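Local coordinates for protein tyrocidine synthetase 3 (Brevibacillus brevis, PDB 2JGP) that probably carries a growing peptide on a phosphopantetheine arm and forms peptide bonds during nonribosomal assembly of the antibiotic tyrocidine, at residues Ser9-Glu12 with Ala13-Ala16. Residues are numbered along the deposited sequence; the frame is centred on the assembly and turned at random.
Sequences SVWE and ARLA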
ATOM      1  N   SER A   9      13.226   6.785   2.140  1.00 61.92           N
ATOM      2  CA  SER A   9      12.290   7.439   1.245  1.00 61.93           C
ATOM      3  C   SER A   9      12.635   7.060  -0.170  1.00 62.00           C
ATOM      4  O   SER A   9      13.720   6.545  -0.430  1.00 61.65           O
ATOM      5  CB  SER A   9      12.378   8.954   1.384  1.00 61.96           C
ATOM      6  OG  SER A   9      13.614   9.435   0.889  1.00 61.86           O
ATOM      7  N   VAL A  10      11.726   7.360  -1.093  1.00 62.21           N
ATOM      8  CA  VAL A  10      11.957   7.053  -2.503  1.00 62.37           C
ATOM      9  C   VAL A  10      13.205   7.761  -3.049  1.00 62.09           C
ATOM     10  O   VAL A  10      13.988   7.145  -3.756  1.00 61.98           O
ATOM     11  CB  VAL A  10      10.688   7.353  -3.371  1.00 62.76           C
ATOM     12  CG1 VAL A  10      10.343   8.845  -3.343  1.00 63.73           C
ATOM     13  CG2 VAL A  10      10.883   6.875  -4.792  1.00 64.14           C
ATOM     14  N   TRP A  11      13.412   9.033  -2.709  1.00 61.65           N
ATOM     15  CA  TRP A  11      14.572   9.757  -3.237  1.00 61.62           C
ATOM     16  C   TRP A  11      15.879   9.308  -2.587  1.00 61.57           C
ATOM     17  O   TRP A  11      16.908   9.311  -3.238  1.00 61.16           O
ATOM     18  CB  TRP A  11      14.386  11.281  -3.165  1.00 61.79           C
ATOM     19  CG  TRP A  11      13.433  11.755  -4.216  1.00 61.62           C
ATOM     20  CD1 TRP A  11      12.190  12.285  -4.019  1.00 62.31           C
ATOM     21  CD2 TRP A  11      13.619  11.684  -5.635  1.00 62.04           C
ATOM     22  NE1 TRP A  11      11.597  12.570  -5.228  1.00 61.83           N
ATOM     23  CE2 TRP A  11      12.451  12.208  -6.237  1.00 62.17           C
ATOM     24  CE3 TRP A  11      14.658  11.233  -6.460  1.00 61.81           C
ATOM     25  CZ2 TRP A  11      12.302  12.302  -7.616  1.00 63.23           C
ATOM     26  CZ3 TRP A  11      14.508  11.327  -7.830  1.00 62.68           C
ATOM     27  CH2 TRP A  11      13.339  11.861  -8.397  1.00 62.84           C
ATOM     28  N   GLU A  12      15.841   8.905  -1.318  1.00 61.57           N
ATOM     29  CA  GLU A  12      17.033   8.325  -0.689  1.00 61.73           C
ATOM     30  C   GLU A  12      17.421   7.016  -1.379  1.00 61.68           C
ATOM     31  O   GLU A  12      18.606   6.772  -1.647  1.00 62.37           O
ATOM     32  CB  GLU A  12      16.825   8.121   0.811  1.00 61.72           C
ATOM     33  CG  GLU A  12      16.919   9.414   1.605  1.00 62.11           C
ATOM     34  CD  GLU A  12      16.855   9.206   3.099  1.00 61.94           C
ATOM     35  OE1 GLU A  12      16.894  10.224   3.834  1.00 62.06           O
ATOM     36  OE2 GLU A  12      16.784   8.037   3.550  1.00 62.62           O
ATOM     37  N   ALA A  13      16.419   6.198  -1.706  1.00 61.19           N
ATOM     38  CA  ALA A  13      16.647   4.941  -2.426  1.00 61.03           C
ATOM     39  C   ALA A  13      17.208   5.187  -3.829  1.00 60.77           C
ATOM     40  O   ALA A  13      18.200   4.583  -4.211  1.00 60.72           O
ATOM     41  CB  ALA A  13      15.357   4.134  -2.510  1.00 61.25           C
ATOM     42  N   ARG A  14      16.578   6.087  -4.582  1.00 60.48           N
ATOM     43  CA  ARG A  14      17.007   6.388  -5.945  1.00 60.55           C
ATOM     44  C   ARG A  14      18.437   6.919  -5.984  1.00 60.46           C
ATOM     45  O   ARG A  14      19.260   6.464  -6.770  1.00 60.06           O
ATOM     46  CB  ARG A  14      16.057   7.402  -6.594  1.00 60.69           C
ATOM     47  CG  ARG A  14      14.700   6.818  -6.934  1.00 60.03           C
ATOM     48  CD  ARG A  14      13.714   7.878  -7.368  1.00 60.78           C
ATOM     49  NE  ARG A  14      12.486   7.253  -7.851  1.00 61.24           N
ATOM     50  CZ  ARG A  14      11.302   7.856  -7.914  1.00 61.84           C
ATOM     51  NH1 ARG A  14      11.158   9.122  -7.543  1.00 62.69           N
ATOM     52  NH2 ARG A  14      10.250   7.184  -8.353  1.00 62.18           N
ATOM     53  N   LEU A  15      18.723   7.881  -5.116  1.00 61.00           N
ATOM     54  CA  LEU A  15      20.046   8.481  -5.052  1.00 61.53           C
ATOM     55  C   LEU A  15      21.114   7.477  -4.650  1.00 61.91           C
ATOM     56  O   LEU A  15      22.174   7.421  -5.276  1.00 62.87           O
ATOM     57  CB  LEU A  15      20.063   9.653  -4.066  1.00 61.61           C
ATOM     58  CG  LEU A  15      19.485  10.964  -4.598  1.00 62.93           C
ATOM     59  CD1 LEU A  15      19.152  11.924  -3.440  1.00 63.01           C
ATOM     60  CD2 LEU A  15      20.457  11.614  -5.584  1.00 63.02           C
ATOM     61  N   ALA A  16      20.833   6.695  -3.613  1.00 62.13           N
ATOM     62  CA  ALA A  16      21.795   5.730  -3.087  1.00 62.25           C
ATOM     63  C   ALA A  16      22.209   4.750  -4.168  1.00 62.51           C
ATOM     64  O   ALA A  16      23.380   4.426  -4.288  1.00 62.48           O
ATOM     65  CB  ALA A  16      21.209   4.991  -1.899  1.00 61.85           C
TER
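Trp11 and Arg14, three residues apart in the first turns of helix 10-23, meet in a cation-pi contact, with Arg14 CZ 4.6 Å from the centroid of the indole six-membered ring. The guanidinium is not stacked flat: its plane stands 70° from the ring, and Arg14 NH1 points into the indole face toward the rim, 3.4 Å from Trp11 CZ2. Arg14 CD adds a CH-pi contact over the same ring, delivered by a chain extended from CG to NE.

Val10 packs by van der Waals contact on one guanidinium face. Its chi1 of 63° turns CG2 away from the backbone nitrogen and alongside Arg14, over the guanidinium centre, 3.3 Å from Arg14 CZ. Farther along, Arg14 NE donates a hydrogen bond to Gly403 O and Arg14 NH2 forms a salt bridge with Asp406 OD2, both partners in the condensation domain, while Phe86 adds a second cation-pi contact.

Hydrogen bonds build the helix start. Ser9 OG accepts from Glu12 N at 3.2 Å, while Ser9 O takes Ala13 N at 3.0 Å and opens the i to i+4 ladder. Glu12 itself reaches back to a salt bridge with Arg8.

The arrangement is a serine N-cap on the first helix of a carrier-protein helical bundle, whose Arg14 ties carrier to condensation domain.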